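Local coordinates for protein alpha-1,6-mannanase (PDB 4V1S) that belongs to glycoside hydrolase family 76 and probably hydrolyses alpha-1,6-mannosidic linkages in mannan for a human gut symbiont, at residues Y127-T132 and D139-E144; V207-C212 and G268-S273; G186-E191 and V198-I203. All coordinates share one frame; numbering follows the deposited sequence.

Contact 1: residues Y127-T132 and D139-E144; sequences YATLPT and DRFYDE
Thr129 meets Asp139 through its backbone and Glu144 through its hydroxyl. Thr129 N donates to Asp139 O at 3.0 Å, nearly along the C=O axis, and its OG1 donates to Glu144 OE2 at 2.7 Å, using the syn lone pair of the carboxylate. OG1 stands anti to the backbone N (chi1 -158°), which sets it beside its own carbonyl carbon and within range of the acid. The other carboxylate oxygen, Glu144 OE1, lies 2.7 Å from a bound water. This water accepts from Phe141 N at 2.7 Å and also sits 2.8 Å from Tyr127 O; with more acceptors around it than it has protons, its two hydrogens are probably shared. Van der Waals contacts fill in the rest: Thr129 CB rests 3.7 Å from Phe141 CE1, and the methylenes of Arg140 run past Tyr127 O, CG coming within 3.5 Å. Beyond them the guanidinium leaves the contact, NE forming a salt bridge with Glu191 and NH1 bonding to Ile124 O. The water-bridged junction ties the loop after strand 124-127 to the start of helix 142-159, where Phe141 is the N-cap residue, in what is, as in family relatives, an (alpha/alpha)6-barrel fold.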
loop_
_atom_site.group_PDB
_atom_site.type_symbol
_atom_site.label_atom_id
_atom_site.label_comp_id
_atom_site.label_asym_id
_atom_site.label_seq_id
_atom_site.Cartn_x
_atom_site.Cartn_y
_atom_site.Cartn_z
ATOM N N TYR A 127 9.550 -11.509 -5.292
ATOM C CA TYR A 127 10.347 -10.297 -5.155
ATOM C C TYR A 127 11.142 -10.287 -3.825
ATOM O O TYR A 127 10.658 -10.758 -2.821
ATOM C CB TYR A 127 9.460 -9.049 -5.185
ATOM C CG TYR A 127 8.890 -8.715 -6.550
ATOM C CD1 TYR A 127 9.672 -8.100 -7.532
ATOM C CD2 TYR A 127 7.582 -9.047 -6.880
ATOM C CE1 TYR A 127 9.166 -7.859 -8.819
ATOM C CE2 TYR A 127 7.063 -8.765 -8.143
ATOM C CZ TYR A 127 7.862 -8.165 -9.115
ATOM O OH TYR A 127 7.328 -7.904 -10.362
ATOM N N ALA A 128 12.344 -9.728 -3.907
ATOM C CA ALA A 128 13.256 -9.461 -2.772
ATOM C C ALA A 128 13.187 -8.010 -2.336
ATOM O O ALA A 128 12.756 -7.121 -3.102
ATOM C CB ALA A 128 14.670 -9.867 -3.131
ATOM N N THR A 129 13.684 -7.771 -1.119
ATOM C CA THR A 129 13.662 -6.454 -0.555
ATOM C C THR A 129 14.682 -5.525 -1.233
ATOM O O THR A 129 14.494 -4.310 -1.283
ATOM C CB THR A 129 13.890 -6.496 0.960
ATOM O OG1 THR A 129 13.367 -5.302 1.546
ATOM C CG2 THR A 129 15.337 -6.747 1.321
ATOM N N LEU A 130 15.744 -6.109 -1.766
ATOM C CA LEU A 130 16.764 -5.385 -2.516
ATOM C C LEU A 130 17.000 -6.067 -3.864
ATOM O O LEU A 130 16.596 -7.204 -4.075
ATOM C CB LEU A 130 18.062 -5.362 -1.704
ATOM C CG LEU A 130 18.131 -4.399 -0.512
ATOM C CD1 LEU A 130 19.288 -4.735 0.408
ATOM C CD2 LEU A 130 18.209 -2.945 -0.969
ATOM N N PRO A 131 17.675 -5.373 -4.796
ATOM C CA PRO A 131 17.962 -6.009 -6.057
ATOM C C PRO A 131 18.655 -7.348 -5.888
ATOM O O PRO A 131 19.505 -7.513 -5.009
ATOM C CB PRO A 131 18.857 -4.994 -6.758
ATOM C CG PRO A 131 18.305 -3.677 -6.269
ATOM C CD PRO A 131 18.037 -3.953 -4.799
ATOM N N THR A 132 18.273 -8.285 -6.743
ATOM C CA THR A 132 18.765 -9.650 -6.666
ATOM C C THR A 132 18.789 -10.237 -8.071
ATOM O O THR A 132 18.469 -9.573 -9.050
ATOM C CB THR A 132 17.871 -10.483 -5.703
ATOM O OG1 THR A 132 18.513 -11.710 -5.343
ATOM C CG2 THR A 132 16.512 -10.749 -6.297
ATOM N N ASP A 139 16.636 -11.769 0.265
ATOM C CA ASP A 139 15.960 -11.545 1.543
ATOM C C ASP A 139 14.539 -11.182 1.160
ATOM O O ASP A 139 14.290 -10.084 0.648
ATOM C CB ASP A 139 16.661 -10.420 2.314
ATOM C CG ASP A 139 16.318 -10.379 3.800
ATOM O OD1 ASP A 139 15.722 -11.336 4.364
ATOM O OD2 ASP A 139 16.684 -9.354 4.442
ATOM N N ARG A 140 13.614 -12.128 1.368
ATOM C CA ARG A 140 12.240 -11.944 0.861
ATOM C C ARG A 140 11.198 -11.903 1.963
ATOM O O ARG A 140 11.378 -12.557 3.010
ATOM C CB ARG A 140 11.887 -13.000 -0.173
ATOM C CG ARG A 140 12.884 -13.071 -1.325
ATOM C CD ARG A 140 12.391 -13.892 -2.484
ATOM N NE ARG A 140 12.317 -15.318 -2.133
ATOM C CZ ARG A 140 12.088 -16.289 -3.018
ATOM N NH1 ARG A 140 11.924 -16.007 -4.292
ATOM N NH2 ARG A 140 12.059 -17.559 -2.639
ATOM N N PHE A 141 10.175 -11.069 1.725
ATOM C CA PHE A 141 9.120 -10.732 2.679
ATOM C C PHE A 141 7.769 -10.980 2.072
ATOM O O PHE A 141 7.504 -10.570 0.949
ATOM C CB PHE A 141 9.268 -9.260 3.098
ATOM C CG PHE A 141 10.558 -9.002 3.837
ATOM C CD1 PHE A 141 11.768 -8.876 3.129
ATOM C CD2 PHE A 141 10.587 -8.957 5.203
ATOM C CE1 PHE A 141 12.956 -8.647 3.787
ATOM C CE2 PHE A 141 11.793 -8.762 5.875
ATOM C CZ PHE A 141 12.968 -8.631 5.161
ATOM N N TYR A 142 6.911 -11.655 2.827
ATOM C CA TYR A 142 5.622 -12.037 2.280
ATOM C C TYR A 142 4.744 -10.789 2.125
ATOM O O TYR A 142 3.963 -10.724 1.185
ATOM C CB TYR A 142 4.958 -13.141 3.120
ATOM C CG TYR A 142 5.784 -14.407 3.162
ATOM C CD1 TYR A 142 5.864 -15.236 2.060
ATOM C CD2 TYR A 142 6.531 -14.754 4.284
ATOM C CE1 TYR A 142 6.639 -16.403 2.084
ATOM C CE2 TYR A 142 7.307 -15.914 4.299
ATOM C CZ TYR A 142 7.344 -16.737 3.190
ATOM O OH TYR A 142 8.096 -17.901 3.178
ATOM N N ASP A 143 4.904 -9.802 3.008
ATOM C CA ASP A 143 4.156 -8.563 2.875
ATOM C C ASP A 143 4.572 -7.747 1.645
ATOM O O ASP A 143 3.713 -7.314 0.884
ATOM C CB ASP A 143 4.141 -7.716 4.157
ATOM C CG ASP A 143 5.516 -7.255 4.596
ATOM O OD1 ASP A 143 6.525 -7.871 4.194
ATOM O OD2 ASP A 143 5.603 -6.278 5.381
ATOM N N GLU A 144 5.881 -7.596 1.425
ATOM C CA GLU A 144 6.363 -6.814 0.286
ATOM C C GLU A 144 5.776 -7.377 -1.013
ATOM O O GLU A 144 5.412 -6.625 -1.920
ATOM C CB GLU A 144 7.892 -6.812 0.197
ATOM C CG GLU A 144 8.551 -6.003 1.283
ATOM C CD GLU A 144 10.069 -6.046 1.256
ATOM O OE1 GLU A 144 10.649 -6.869 0.511
ATOM O OE2 GLU A 144 10.692 -5.268 2.055
HETATM O O HOH W 1 10.434 -9.351 -0.406
#

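Contact 2: residues V207-C212 and G268-S273; sequences VTMLSC and GFMIRS
Val207 has CG1 anti to its carbonyl carbon (chi1 -63°), and that methyl sits over the centre of the Phe269 ring, 3.9 Å from the centroid and almost on the ring normal, a CH-pi contact. In Leu210, chi1 -176° puts CG anti to the backbone N; from that branch point CD2 lies at the edge of the same ring, 4.1 Å from Phe269 CD1. The same methyl lies over one face of the Arg272 guanidinium, 4.0 Å from NH1, while Arg272 NE is taken up by a salt bridge to Asp325. On the other flank the thioether ends of Met209 and Met270 cross obliquely, with Met209 CE 3.6 Å from Met270 CE. Between these groups the helices come closest at Leu210 and Ser273, with CA atoms 4.6 Å apart; the segment axes approach to 8.5 Å at 25°, running nearly parallel. Ser273 OG donates to Phe269 O of its own helix at 2.9 Å and has a weak bond to Ala206 O; Leu210 N is near this hydroxyl, but at a poor angle for bonding. With the arginine charge directed to Asp325, helices 202-219 and 264-281 adhere here mainly through methyl, thioether and aromatic surfaces.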
loop_
_atom_site.group_PDB
_atom_site.type_symbol
_atom_site.label_atom_id
_atom_site.label_comp_id
_atom_site.label_asym_id
_atom_site.label_seq_id
_atom_site.Cartn_x
_atom_site.Cartn_y
_atom_site.Cartn_z
ATOM N N VAL A 207 -2.531 -7.565 3.012
ATOM C CA VAL A 207 -2.158 -7.352 1.621
ATOM C C VAL A 207 -2.390 -8.624 0.782
ATOM O O VAL A 207 -2.670 -8.562 -0.420
ATOM C CB VAL A 207 -0.708 -6.855 1.423
ATOM C CG1 VAL A 207 -0.530 -5.501 2.074
ATOM C CG2 VAL A 207 0.349 -7.849 1.891
ATOM N N THR A 208 -2.252 -9.799 1.407
ATOM C CA THR A 208 -2.525 -11.026 0.687
ATOM C C THR A 208 -4.040 -11.150 0.388
ATOM O O THR A 208 -4.423 -11.513 -0.723
ATOM C CB THR A 208 -1.961 -12.233 1.441
ATOM O OG1 THR A 208 -0.568 -12.101 1.599
ATOM C CG2 THR A 208 -2.222 -13.531 0.737
ATOM N N MET A 209 -4.891 -10.818 1.365
ATOM C CA MET A 209 -6.303 -10.792 1.136
ATOM C C MET A 209 -6.707 -9.843 0.016
ATOM O O MET A 209 -7.488 -10.210 -0.864
ATOM C CB MET A 209 -7.072 -10.408 2.407
ATOM C CG MET A 209 -7.086 -11.515 3.469
ATOM S SD MET A 209 -7.538 -10.954 5.131
ATOM C CE MET A 209 -8.999 -9.988 4.768
ATOM N N LEU A 210 -6.171 -8.631 0.030
ATOM C CA LEU A 210 -6.542 -7.664 -0.979
ATOM C C LEU A 210 -6.073 -8.140 -2.359
ATOM O O LEU A 210 -6.812 -8.042 -3.332
ATOM C CB LEU A 210 -6.004 -6.270 -0.642
ATOM C CG LEU A 210 -6.451 -5.192 -1.629
ATOM C CD1 LEU A 210 -7.973 -5.077 -1.703
ATOM C CD2 LEU A 210 -5.872 -3.849 -1.246
ATOM N N SER A 211 -4.858 -8.669 -2.431
ATOM C CA SER A 211 -4.320 -9.209 -3.680
ATOM C C SER A 211 -5.198 -10.344 -4.203
ATOM O O SER A 211 -5.521 -10.409 -5.402
ATOM C CB SER A 211 -2.895 -9.722 -3.482
ATOM O OG SER A 211 -1.980 -8.692 -3.156
ATOM N N CYS A 212 -5.566 -11.256 -3.300
ATOM C CA CYS A 212 -6.468 -12.359 -3.641
ATOM C C CYS A 212 -7.785 -11.841 -4.216
ATOM O O CYS A 212 -8.263 -12.345 -5.228
ATOM C CB CYS A 212 -6.763 -13.240 -2.418
ATOM S SG CYS A 212 -5.479 -14.418 -1.979
ATOM N N GLY A 268 -6.365 -0.289 7.605
ATOM C CA GLY A 268 -6.721 0.161 6.267
ATOM C C GLY A 268 -6.713 -0.950 5.231
ATOM O O GLY A 268 -7.634 -1.080 4.454
ATOM N N PHE A 269 -5.663 -1.760 5.197
ATOM C CA PHE A 269 -5.634 -2.828 4.227
ATOM C C PHE A 269 -6.706 -3.902 4.519
ATOM O O PHE A 269 -7.207 -4.497 3.583
ATOM C CB PHE A 269 -4.268 -3.489 4.109
ATOM C CG PHE A 269 -3.285 -2.733 3.229
ATOM C CD1 PHE A 269 -3.417 -2.768 1.843
ATOM C CD2 PHE A 269 -2.174 -2.103 3.771
ATOM C CE1 PHE A 269 -2.512 -2.133 1.030
ATOM C CE2 PHE A 269 -1.254 -1.480 2.950
ATOM C CZ PHE A 269 -1.429 -1.507 1.590
ATOM N N MET A 270 -7.085 -4.100 5.784
ATOM C CA MET A 270 -8.222 -4.964 6.097
ATOM C C MET A 270 -9.546 -4.376 5.606
ATOM O O MET A 270 -10.333 -5.082 4.997
ATOM C CB MET A 270 -8.302 -5.339 7.583
ATOM C CG MET A 270 -7.146 -6.218 8.095
ATOM S SD MET A 270 -6.989 -7.842 7.310
ATOM C CE MET A 270 -8.378 -8.645 8.089
ATOM N N ILE A 271 -9.734 -3.077 5.794
ATOM C CA ILE A 271 -10.922 -2.391 5.302
ATOM C C ILE A 271 -11.032 -2.584 3.772
ATOM O O ILE A 271 -12.091 -2.960 3.254
ATOM C CB ILE A 271 -10.912 -0.900 5.694
ATOM C CG1 ILE A 271 -11.097 -0.734 7.194
ATOM C CG2 ILE A 271 -12.003 -0.134 4.947
ATOM C CD1 ILE A 271 -10.566 0.617 7.684
ATOM N N ARG A 272 -9.954 -2.298 3.038
ATOM C CA ARG A 272 -10.017 -2.414 1.591
ATOM C C ARG A 272 -10.380 -3.854 1.186
ATOM O O ARG A 272 -11.169 -4.090 0.256
ATOM C CB ARG A 272 -8.694 -1.993 0.962
ATOM C CG ARG A 272 -8.312 -0.559 1.241
ATOM C CD ARG A 272 -7.234 -0.078 0.285
ATOM N NE ARG A 272 -7.857 0.112 -1.016
ATOM C CZ ARG A 272 -7.250 0.139 -2.189
ATOM N NH1 ARG A 272 -5.932 -0.002 -2.294
ATOM N NH2 ARG A 272 -7.992 0.323 -3.283
ATOM N N SER A 273 -9.791 -4.822 1.885
ATOM C CA SER A 273 -10.074 -6.238 1.626
ATOM C C SER A 273 -11.534 -6.560 1.882
ATOM O O SER A 273 -12.193 -7.187 1.043
ATOM C CB SER A 273 -9.165 -7.126 2.475
ATOM O OG SER A 273 -7.801 -6.969 2.117
#

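Contact 3: residues G186-E191 and V198-I203; sequences GIYFQE and VQKNTI
Lys200 runs over the backbone of Gly186 and Ile187 and then across the ring of Tyr188. Its CB lies 3.4 Å from Ile187 O, and CG, anti to the carbonyl carbon of Lys200, comes 3.7 Å from Ile187 C. The chain stays extended from there. CD passes 3.5 Å from Gly186 C, on the side where a CB on this glycine would point and press against it. CE stands over the centre of the Tyr188 ring, 3.7 Å from the centroid, in a CH-pi contact, and NZ beyond it is still over that face as a cation-pi partner. NZ bonds Gly186 O at 2.9 Å from above the carbonyl plane, and is also gripped by Asp180 in a salt bridge and by Val182 O and Gly185 O. Asp180 receives the Tyr188 hydroxyl as well, tying ring and ammonium to one acid. An alanine in place of Lys200 would probably leave Asp180 without its positive mate, three carbonyls short of a donor and the Tyr188 face without its cover. The backbones form a single bridge, an antiparallel non-hydrogen-bonded pair of Tyr188 and Lys200, flanked by Asn201 N to Ile187 O at 3.2 Å and Phe189 N to Gln199 O at 3.1 Å. Beside it Asn201 ND2 packs 3.3 Å from Phe189 CB, while its OD1 accepts from Gln199 NE2. The loop that follows helix 162-177 thus edges strand 199-201, which pairs antiparallel with strand 246-252 and leads straight into helix 202-219.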
loop_
_atom_site.group_PDB
_atom_site.type_symbol
_atom_site.label_atom_id
_atom_site.label_comp_id
_atom_site.label_asym_id
_atom_site.label_seq_id
_atom_site.Cartn_x
_atom_site.Cartn_y
_atom_site.Cartn_z
ATOM N N GLY A 186 -2.607 -18.003 8.974
ATOM C CA GLY A 186 -1.840 -16.767 8.899
ATOM C C GLY A 186 -0.528 -16.941 8.165
ATOM O O GLY A 186 -0.137 -18.060 7.779
ATOM N N ILE A 187 0.138 -15.814 7.966
ATOM C CA ILE A 187 1.293 -15.717 7.076
ATOM C C ILE A 187 2.459 -15.080 7.836
ATOM O O ILE A 187 2.306 -14.054 8.481
ATOM C CB ILE A 187 0.930 -14.907 5.809
ATOM C CG1 ILE A 187 -0.158 -15.643 5.033
ATOM C CG2 ILE A 187 2.160 -14.628 4.909
ATOM C CD1 ILE A 187 -0.745 -14.869 3.868
ATOM N N TYR A 188 3.631 -15.715 7.725
ATOM C CA TYR A 188 4.837 -15.225 8.340
ATOM C C TYR A 188 5.199 -13.853 7.815
ATOM O O TYR A 188 4.920 -13.525 6.668
ATOM C CB TYR A 188 6.019 -16.169 8.079
ATOM C CG TYR A 188 5.830 -17.567 8.573
ATOM C CD1 TYR A 188 6.064 -17.905 9.907
ATOM C CD2 TYR A 188 5.405 -18.554 7.700
ATOM C CE1 TYR A 188 5.873 -19.204 10.340
ATOM C CE2 TYR A 188 5.218 -19.848 8.132
ATOM C CZ TYR A 188 5.451 -20.158 9.448
ATOM O OH TYR A 188 5.262 -21.440 9.862
ATOM N N PHE A 189 5.902 -13.062 8.628
ATOM C CA PHE A 189 6.423 -11.824 8.115
ATOM C C PHE A 189 7.380 -12.028 6.960
ATOM O O PHE A 189 7.271 -11.348 5.957
ATOM C CB PHE A 189 7.153 -11.090 9.244
ATOM C CG PHE A 189 7.640 -9.710 8.884
ATOM C CD1 PHE A 189 6.773 -8.769 8.337
ATOM C CD2 PHE A 189 8.989 -9.374 9.032
ATOM C CE1 PHE A 189 7.231 -7.517 7.980
ATOM C CE2 PHE A 189 9.450 -8.102 8.693
ATOM C CZ PHE A 189 8.572 -7.178 8.154
ATOM N N GLN A 190 8.335 -12.951 7.145
ATOM C CA GLN A 190 9.427 -13.083 6.208
ATOM C C GLN A 190 9.931 -14.524 6.024
ATOM O O GLN A 190 9.610 -15.439 6.812
ATOM C CB GLN A 190 10.555 -12.196 6.594
ATOM C CG GLN A 190 11.328 -12.676 7.794
ATOM C CD GLN A 190 12.407 -11.685 8.187
ATOM O OE1 GLN A 190 13.300 -11.332 7.396
ATOM N NE2 GLN A 190 12.325 -11.225 9.404
ATOM N N GLU A 191 10.674 -14.707 4.947
ATOM C CA GLU A 191 11.070 -16.039 4.476
ATOM C C GLU A 191 12.265 -16.541 5.274
ATOM O O GLU A 191 12.378 -17.744 5.556
ATOM C CB GLU A 191 11.411 -15.987 2.990
ATOM C CG GLU A 191 11.832 -17.322 2.396
ATOM C CD GLU A 191 12.176 -17.190 0.922
ATOM O OE1 GLU A 191 12.864 -16.186 0.537
ATOM O OE2 GLU A 191 11.772 -18.096 0.164
ATOM N N VAL A 198 10.265 -15.319 15.129
ATOM C CA VAL A 198 9.346 -15.890 14.150
ATOM C C VAL A 198 7.916 -15.462 14.535
ATOM O O VAL A 198 7.470 -15.631 15.669
ATOM C CB VAL A 198 9.461 -17.426 14.065
ATOM C CG1 VAL A 198 8.471 -17.999 13.054
ATOM C CG2 VAL A 198 10.870 -17.840 13.678
ATOM N N GLN A 199 7.192 -14.928 13.562
ATOM C CA GLN A 199 5.896 -14.323 13.827
ATOM C C GLN A 199 5.061 -14.277 12.566
ATOM O O GLN A 199 5.597 -14.323 11.448
ATOM C CB GLN A 199 6.077 -12.914 14.407
ATOM C CG GLN A 199 6.867 -11.979 13.502
ATOM C CD GLN A 199 7.240 -10.701 14.191
ATOM O OE1 GLN A 199 8.227 -10.635 14.959
ATOM N NE2 GLN A 199 6.455 -9.674 13.945
ATOM N N LYS A 200 3.748 -14.187 12.775
ATOM C CA LYS A 200 2.765 -14.007 11.710
ATOM C C LYS A 200 2.053 -12.682 11.933
ATOM O O LYS A 200 1.747 -12.308 13.054
ATOM C CB LYS A 200 1.778 -15.191 11.640
ATOM C CG LYS A 200 2.482 -16.484 11.274
ATOM C CD LYS A 200 1.505 -17.591 10.974
ATOM C CE LYS A 200 2.196 -18.778 10.303
ATOM N NZ LYS A 200 1.198 -19.751 9.764
ATOM N N ASN A 201 1.812 -11.971 10.842
ATOM C CA ASN A 201 1.587 -10.517 10.885
ATOM C C ASN A 201 0.316 -10.101 10.140
ATOM O O ASN A 201 -0.004 -10.617 9.064
ATOM C CB ASN A 201 2.814 -9.779 10.284
ATOM C CG ASN A 201 4.073 -10.029 11.079
ATOM O OD1 ASN A 201 4.646 -9.106 11.692
ATOM N ND2 ASN A 201 4.489 -11.279 11.115
ATOM N N THR A 202 -0.420 -9.185 10.755
ATOM C CA THR A 202 -1.619 -8.674 10.173
ATOM C C THR A 202 -1.367 -8.133 8.772
ATOM O O THR A 202 -2.159 -8.396 7.883
ATOM C CB THR A 202 -2.222 -7.574 11.056
ATOM O OG1 THR A 202 -2.483 -8.122 12.349
ATOM C CG2 THR A 202 -3.501 -7.046 10.433
ATOM N N ILE A 203 -0.269 -7.418 8.576
ATOM C CA ILE A 203 -0.046 -6.800 7.267
ATOM C C ILE A 203 0.065 -7.880 6.193
ATOM O O ILE A 203 -0.440 -7.697 5.086
ATOM C CB ILE A 203 1.138 -5.814 7.227
ATOM C CG1 ILE A 203 1.181 -5.075 5.874
ATOM C CG2 ILE A 203 2.463 -6.498 7.535
ATOM C CD1 ILE A 203 -0.059 -4.243 5.580
HETATM O O HOH W 2 -0.838 -13.329 8.848
#

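In the fold
Contacts 1 and 3 lie with centres about 14 Å apart and are joined by the salt bridge of Arg140 NE to Glu191 OE1, 2.9 Å; the Phe141 and Phe189 rings also meet edge-to-face. Contact 2 lies deeper, its centre about 15 Å from that of contact 3 and 19 Å from that of contact 1. It shares helix 202-219 with contact 3, where Phe269 CD2 packs 3.5 Å from Ile203 CD1, and touches contact 1 through Val207 CG2, 3.6 Å from Asp143 O. Asp143 OD2 and Asn201 OD1, from contacts 1 and 3, each bond to bound glycerol; such molecules, though probably from the crystallisation liquor, often mark pockets, so a pocket may lie beside these two residues.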